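PDB 1XXL: YcgJ protein from Bacillus subtilis, which is of unknown function but probably acts as a methyltransferase that uses S-adenosylmethionine as methyl donor. Local coordinates for residues 133-137 with 208-214; 178-183 with 221-225. The contacts are given in a common frame with arbitrary orientation. Residue numbers count along the deposited sequence, not the author numbering.

Contact 1 of 2, residues 133-137 with 208-214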
loop_
_atom_site.group_PDB
_atom_site.type_symbol
_atom_site.label_atom_id
_atom_site.label_comp_id
_atom_site.label_asym_id
_atom_site.label_seq_id
_atom_site.Cartn_x
_atom_site.Cartn_y
_atom_site.Cartn_z
ATOM N N LEU A 133 14.443 -13.000 -5.891
ATOM C CA LEU A 133 14.340 -11.545 -5.742
ATOM C C LEU A 133 13.139 -11.194 -4.858
ATOM O O LEU A 133 13.208 -10.265 -4.053
ATOM C CB LEU A 133 14.229 -10.873 -7.098
ATOM C CG LEU A 133 15.416 -11.107 -8.036
ATOM C CD1 LEU A 133 15.163 -10.450 -9.357
ATOM C CD2 LEU A 133 16.724 -10.625 -7.452
ATOM N N ASP A 134 12.050 -11.942 -5.047
ATOM C CA ASP A 134 10.867 -11.897 -4.171
ATOM C C ASP A 134 11.292 -12.010 -2.688
ATOM O O ASP A 134 11.005 -11.158 -1.837
ATOM C CB ASP A 134 9.959 -13.050 -4.574
ATOM C CG ASP A 134 8.723 -13.166 -3.737
ATOM O OD1 ASP A 134 7.685 -13.556 -4.332
ATOM O OD2 ASP A 134 8.764 -12.876 -2.522
ATOM N N GLU A 135 12.011 -13.075 -2.409
ATOM C CA GLU A 135 12.552 -13.347 -1.086
ATOM C C GLU A 135 13.532 -12.242 -0.584
ATOM O O GLU A 135 13.488 -11.833 0.575
ATOM C CB GLU A 135 13.213 -14.703 -1.232
ATOM C CG GLU A 135 13.878 -15.342 -0.104
ATOM C CD GLU A 135 14.332 -16.761 -0.527
ATOM O OE1 GLU A 135 15.349 -17.253 0.025
ATOM O OE2 GLU A 135 13.677 -17.364 -1.443
ATOM N N PHE A 136 14.380 -11.731 -1.468
ATOM C CA PHE A 136 15.373 -10.718 -1.088
ATOM C C PHE A 136 14.698 -9.459 -0.553
ATOM O O PHE A 136 15.034 -8.955 0.522
ATOM C CB PHE A 136 16.250 -10.357 -2.288
ATOM C CG PHE A 136 17.255 -9.299 -1.991
ATOM C CD1 PHE A 136 16.958 -7.951 -2.195
ATOM C CD2 PHE A 136 18.505 -9.638 -1.494
ATOM C CE1 PHE A 136 17.895 -6.978 -1.901
ATOM C CE2 PHE A 136 19.432 -8.667 -1.214
ATOM C CZ PHE A 136 19.125 -7.344 -1.411
ATOM N N VAL A 137 13.727 -8.972 -1.314
ATOM C CA VAL A 137 13.047 -7.750 -0.967
ATOM C C VAL A 137 12.103 -7.929 0.213
ATOM O O VAL A 137 11.989 -7.028 1.033
ATOM C CB VAL A 137 12.358 -7.088 -2.186
ATOM C CG1 VAL A 137 11.139 -7.880 -2.685
ATOM C CG2 VAL A 137 11.990 -5.626 -1.848
ATOM N N ALA A 208 19.970 -8.949 -7.939
ATOM C CA ALA A 208 19.329 -8.129 -6.905
ATOM C C ALA A 208 19.854 -6.679 -6.909
ATOM O O ALA A 208 19.090 -5.706 -6.760
ATOM C CB ALA A 208 19.517 -8.760 -5.531
ATOM N N ARG A 209 21.163 -6.551 -7.079
ATOM C CA ARG A 209 21.796 -5.251 -7.188
ATOM C C ARG A 209 21.271 -4.431 -8.375
ATOM O O ARG A 209 21.103 -3.213 -8.271
ATOM C CB ARG A 209 23.298 -5.437 -7.309
ATOM C CG ARG A 209 23.989 -5.745 -6.001
ATOM C CD ARG A 209 25.339 -6.409 -6.282
ATOM N NE ARG A 209 26.459 -5.764 -5.598
ATOM C CZ ARG A 209 26.847 -6.003 -4.337
ATOM N NH1 ARG A 209 26.229 -6.904 -3.586
ATOM N NH2 ARG A 209 27.893 -5.331 -3.830
ATOM N N ASP A 210 21.030 -5.106 -9.503
ATOM C CA ASP A 210 20.445 -4.484 -10.698
ATOM C C ASP A 210 18.965 -4.157 -10.475
ATOM O O ASP A 210 18.533 -3.033 -10.659
ATOM C CB ASP A 210 20.629 -5.434 -11.903
ATOM C CG ASP A 210 20.066 -4.861 -13.229
ATOM O OD1 ASP A 210 20.232 -3.632 -13.497
ATOM O OD2 ASP A 210 19.460 -5.654 -14.015
ATOM N N THR A 211 18.189 -5.146 -10.059
ATOM C CA THR A 211 16.754 -4.980 -9.894
ATOM C C THR A 211 16.418 -3.906 -8.867
ATOM O O THR A 211 15.512 -3.115 -9.076
ATOM C CB THR A 211 16.098 -6.312 -9.460
ATOM O OG1 THR A 211 16.293 -7.290 -10.496
ATOM C CG2 THR A 211 14.602 -6.140 -9.209
ATOM N N PHE A 212 17.138 -3.884 -7.752
ATOM C CA PHE A 212 16.814 -2.967 -6.653
ATOM C C PHE A 212 17.769 -1.767 -6.555
ATOM O O PHE A 212 17.804 -1.100 -5.534
ATOM C CB PHE A 212 16.710 -3.729 -5.313
ATOM C CG PHE A 212 15.676 -4.825 -5.331
ATOM C CD1 PHE A 212 14.331 -4.519 -5.408
ATOM C CD2 PHE A 212 16.050 -6.168 -5.333
ATOM C CE1 PHE A 212 13.389 -5.513 -5.440
ATOM C CE2 PHE A 212 15.098 -7.165 -5.378
ATOM C CZ PHE A 212 13.776 -6.839 -5.426
ATOM N N CYS A 213 18.538 -1.513 -7.620
ATOM C CA CYS A 213 19.326 -0.293 -7.762
ATOM C C CYS A 213 20.142 0.014 -6.512
ATOM O O CYS A 213 20.094 1.117 -5.977
ATOM C CB CYS A 213 18.411 0.876 -8.063
ATOM S SG CYS A 213 17.335 0.607 -9.475
ATOM N N ILE A 214 20.900 -0.970 -6.056
ATOM C CA ILE A 214 21.610 -0.872 -4.792
ATOM C C ILE A 214 22.869 -0.031 -4.953
ATOM O O ILE A 214 23.737 -0.321 -5.785
ATOM C CB ILE A 214 21.931 -2.270 -4.221
ATOM C CG1 ILE A 214 20.641 -3.006 -3.901
ATOM C CG2 ILE A 214 22.759 -2.179 -2.924
ATOM C CD1 ILE A 214 20.868 -4.492 -3.418
#

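Contact 2 of 2, residues 178-183 with 221-225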
loop_
_atom_site.group_PDB
_atom_site.type_symbol
_atom_site.label_atom_id
_atom_site.label_comp_id
_atom_site.label_asym_id
_atom_site.label_seq_id
_atom_site.Cartn_x
_atom_site.Cartn_y
_atom_site.Cartn_z
ATOM N N ILE A 178 14.709 4.883 -2.337
ATOM C CA ILE A 178 14.830 4.910 -0.886
ATOM C C ILE A 178 16.226 5.415 -0.520
ATOM O O ILE A 178 17.230 4.848 -0.949
ATOM C CB ILE A 178 14.540 3.529 -0.241
ATOM C CG1 ILE A 178 13.024 3.243 -0.244
ATOM C CG2 ILE A 178 14.967 3.511 1.229
ATOM C CD1 ILE A 178 12.619 2.471 -1.330
ATOM N N GLN A 179 16.258 6.510 0.236
ATOM C CA GLN A 179 17.474 7.032 0.815
ATOM C C GLN A 179 17.689 6.293 2.136
ATOM O O GLN A 179 16.902 6.403 3.063
ATOM C CB GLN A 179 17.381 8.550 1.028
ATOM C CG GLN A 179 17.111 9.383 -0.257
ATOM C CD GLN A 179 18.094 9.130 -1.412
ATOM O OE1 GLN A 179 17.689 8.946 -2.586
ATOM N NE2 GLN A 179 19.371 9.084 -1.092
ATOM N N TYR A 180 18.752 5.501 2.171
ATOM C CA TYR A 180 18.985 4.533 3.227
ATOM C C TYR A 180 18.992 5.131 4.649
ATOM O O TYR A 180 18.317 4.602 5.558
ATOM C CB TYR A 180 20.299 3.786 2.943
ATOM C CG TYR A 180 20.658 2.859 4.069
ATOM C CD1 TYR A 180 21.572 3.245 5.050
ATOM C CD2 TYR A 180 20.034 1.620 4.193
ATOM C CE1 TYR A 180 21.874 2.405 6.115
ATOM C CE2 TYR A 180 20.334 0.763 5.267
ATOM C CZ TYR A 180 21.248 1.166 6.211
ATOM O OH TYR A 180 21.536 0.334 7.259
ATOM N N ASP A 181 19.714 6.238 4.841
ATOM C CA ASP A 181 19.904 6.803 6.193
ATOM C C ASP A 181 18.566 7.202 6.755
ATOM O O ASP A 181 18.246 6.946 7.912
ATOM C CB ASP A 181 20.805 8.037 6.186
ATOM C CG ASP A 181 22.302 7.705 6.166
ATOM O OD1 ASP A 181 22.733 6.560 6.515
ATOM O OD2 ASP A 181 23.066 8.644 5.800
ATOM N N SER A 182 17.778 7.837 5.912
ATOM C CA SER A 182 16.459 8.304 6.291
ATOM C C SER A 182 15.495 7.140 6.562
ATOM O O SER A 182 14.736 7.163 7.518
ATOM C CB SER A 182 15.953 9.211 5.181
ATOM O OG SER A 182 14.583 9.447 5.324
ATOM N N TRP A 183 15.549 6.121 5.716
ATOM C CA TRP A 183 14.736 4.911 5.857
ATOM C C TRP A 183 14.989 4.183 7.187
ATOM O O TRP A 183 14.063 3.725 7.834
ATOM C CB TRP A 183 15.094 3.999 4.683
ATOM C CG TRP A 183 14.294 2.764 4.497
ATOM C CD1 TRP A 183 13.000 2.686 4.141
ATOM C CD2 TRP A 183 14.775 1.426 4.579
ATOM N NE1 TRP A 183 12.630 1.378 4.009
ATOM C CE2 TRP A 183 13.704 0.585 4.287
ATOM C CE3 TRP A 183 16.017 0.858 4.901
ATOM C CZ2 TRP A 183 13.824 -0.805 4.271
ATOM C CZ3 TRP A 183 16.139 -0.506 4.899
ATOM C CH2 TRP A 183 15.044 -1.334 4.587
ATOM N N GLN A 221 28.787 0.757 3.674
ATOM C CA GLN A 221 27.660 1.491 4.256
ATOM C C GLN A 221 26.668 1.799 3.116
ATOM O O GLN A 221 27.060 2.402 2.108
ATOM C CB GLN A 221 28.138 2.774 4.935
ATOM C CG GLN A 221 27.043 3.615 5.594
ATOM C CD GLN A 221 26.451 2.980 6.847
ATOM O OE1 GLN A 221 26.959 1.975 7.355
ATOM N NE2 GLN A 221 25.369 3.575 7.356
ATOM N N PRO A 222 25.405 1.322 3.234
ATOM C CA PRO A 222 24.480 1.534 2.116
ATOM C C PRO A 222 24.086 2.994 1.958
ATOM O O PRO A 222 24.048 3.738 2.939
ATOM C CB PRO A 222 23.279 0.664 2.483
ATOM C CG PRO A 222 23.808 -0.286 3.546
ATOM C CD PRO A 222 24.772 0.536 4.304
ATOM N N ILE A 223 23.797 3.379 0.716
ATOM C CA ILE A 223 23.402 4.736 0.391
ATOM C C ILE A 223 21.954 4.802 -0.059
ATOM O O ILE A 223 21.182 5.622 0.441
ATOM C CB ILE A 223 24.343 5.309 -0.685
ATOM C CG1 ILE A 223 25.728 5.526 -0.065
ATOM C CG2 ILE A 223 23.806 6.626 -1.235
ATOM C CD1 ILE A 223 26.831 5.712 -1.083
ATOM N N SER A 224 21.590 3.954 -1.016
ATOM C CA SER A 224 20.250 3.970 -1.565
ATOM C C SER A 224 19.882 2.643 -2.224
ATOM O O SER A 224 20.744 1.814 -2.520
ATOM C CB SER A 224 20.103 5.124 -2.574
ATOM O OG SER A 224 20.987 4.969 -3.662
ATOM N N PHE A 225 18.591 2.458 -2.435
ATOM C CA PHE A 225 18.080 1.343 -3.236
ATOM C C PHE A 225 16.701 1.724 -3.731
ATOM O O PHE A 225 16.172 2.752 -3.323
ATOM C CB PHE A 225 18.084 0.018 -2.450
ATOM C CG PHE A 225 17.245 0.029 -1.189
ATOM C CD1 PHE A 225 15.906 -0.336 -1.223
ATOM C CD2 PHE A 225 17.809 0.382 0.037
ATOM C CE1 PHE A 225 15.145 -0.339 -0.062
ATOM C CE2 PHE A 225 17.057 0.371 1.198
ATOM C CZ PHE A 225 15.714 0.027 1.145
HETATM O O HOH W 1 21.520 7.396 2.423
#

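Contact 1 of 2, residues 133-137 with 208-214
The most unusual feature is the way a helix ends on its partner: helix 206-211 closes in a Schellman motif, and the first residue out of helical geometry, F212, pushes its ring against helix 131-144. C213, the C' residue, takes a positive phi of 49°, so that I214 N reaches R209 O at 3.2 Å, while C213 N to D210 O is a weak bond of 3.4 Å. The turn brings I214 back toward the same helix. The joint itself is apolar. L133, F136 and V137, one turn of helix 131-144, all point toward the other segment. The small side chain of A208 lets the helices approach, with CA atoms of L133 and A208 6.2 Å apart, and its CB sits squarely over the F136 ring, 4.1 Å from the centroid, in a CH-pi contact. The F136 and F212 rings are nearly parallel (19°) but slid apart, with centroids 5.6 Å apart and little overlap. H200 also stacks with F136. T211 turns its OG1 back to E207 O, so this polar side chain can lie beside leucine. Branched V137 fills the space at the tip of F212, its CB 3.5 Å from F212 CZ.

Contact 2 of 2, residues 178-183 with 221-225
Three backbone hydrogen bonds fasten the end of strand 166-179 to the start of strand 222-236. I178 and F225 form an antiparallel hydrogen-bonded pair, I178 N to F225 O at 2.8 Å and F225 N to I178 O at 3.1 Å; Q179 and S224 follow as a non-hydrogen-bonded pair. Beyond them strand 166-179 gives way to helix 180-187, yet Y180 N still reaches I223 O at 3.0 Å. That same oxygen accepts from a water, 2.7 Å away, which in turn accepts from D181 N at 3.2 Å, so the amides of Y180 and D181, the first two of the helix, each have an acceptor. Apolar and aromatic side chains pack alongside. The compact, rigid ring of P222 lays CB over the Y180 ring, 3.8 Å from its centroid, while Y180 OH hydrogen-bonds to E194 OE2. On the face shared by I178 and F225, I178 CG2 lies over the F225 ring, whose edge meets the face of W183 in a T-shaped stack (centroids 4.9 Å apart, planes at 83°). R144 adds a cation-pi contact to W183. On its other side, strand 222-236 pairs with 215-216, where I223 and S224 both face T215: a classic beta bulge, here beside a strand-to-helix junction with Q179 as N-cap.

The two contacts lie about 14 Å apart between centres, on the same side of the chain's centre, and their segments alternate along the sequence. They meet at F225: its CB is 3.3 Å from F212 O and 4.2 Å from I214 CG1, so the helix end of contact 1 packs against the strand of contact 2. Helix 131-144 serves both, holding F212 through L133, F136 and V137, and touching F225 and W183 through L140. Strand 222-236 continues from here to pair antiparallel with strand 118-125 of the Rossmann-like sheet. Both contacts lie away from the S-adenosylmethionine-binding residues; a sulfate, probably from the crystallisation liquor, is about 4 Å from the W183 side chain.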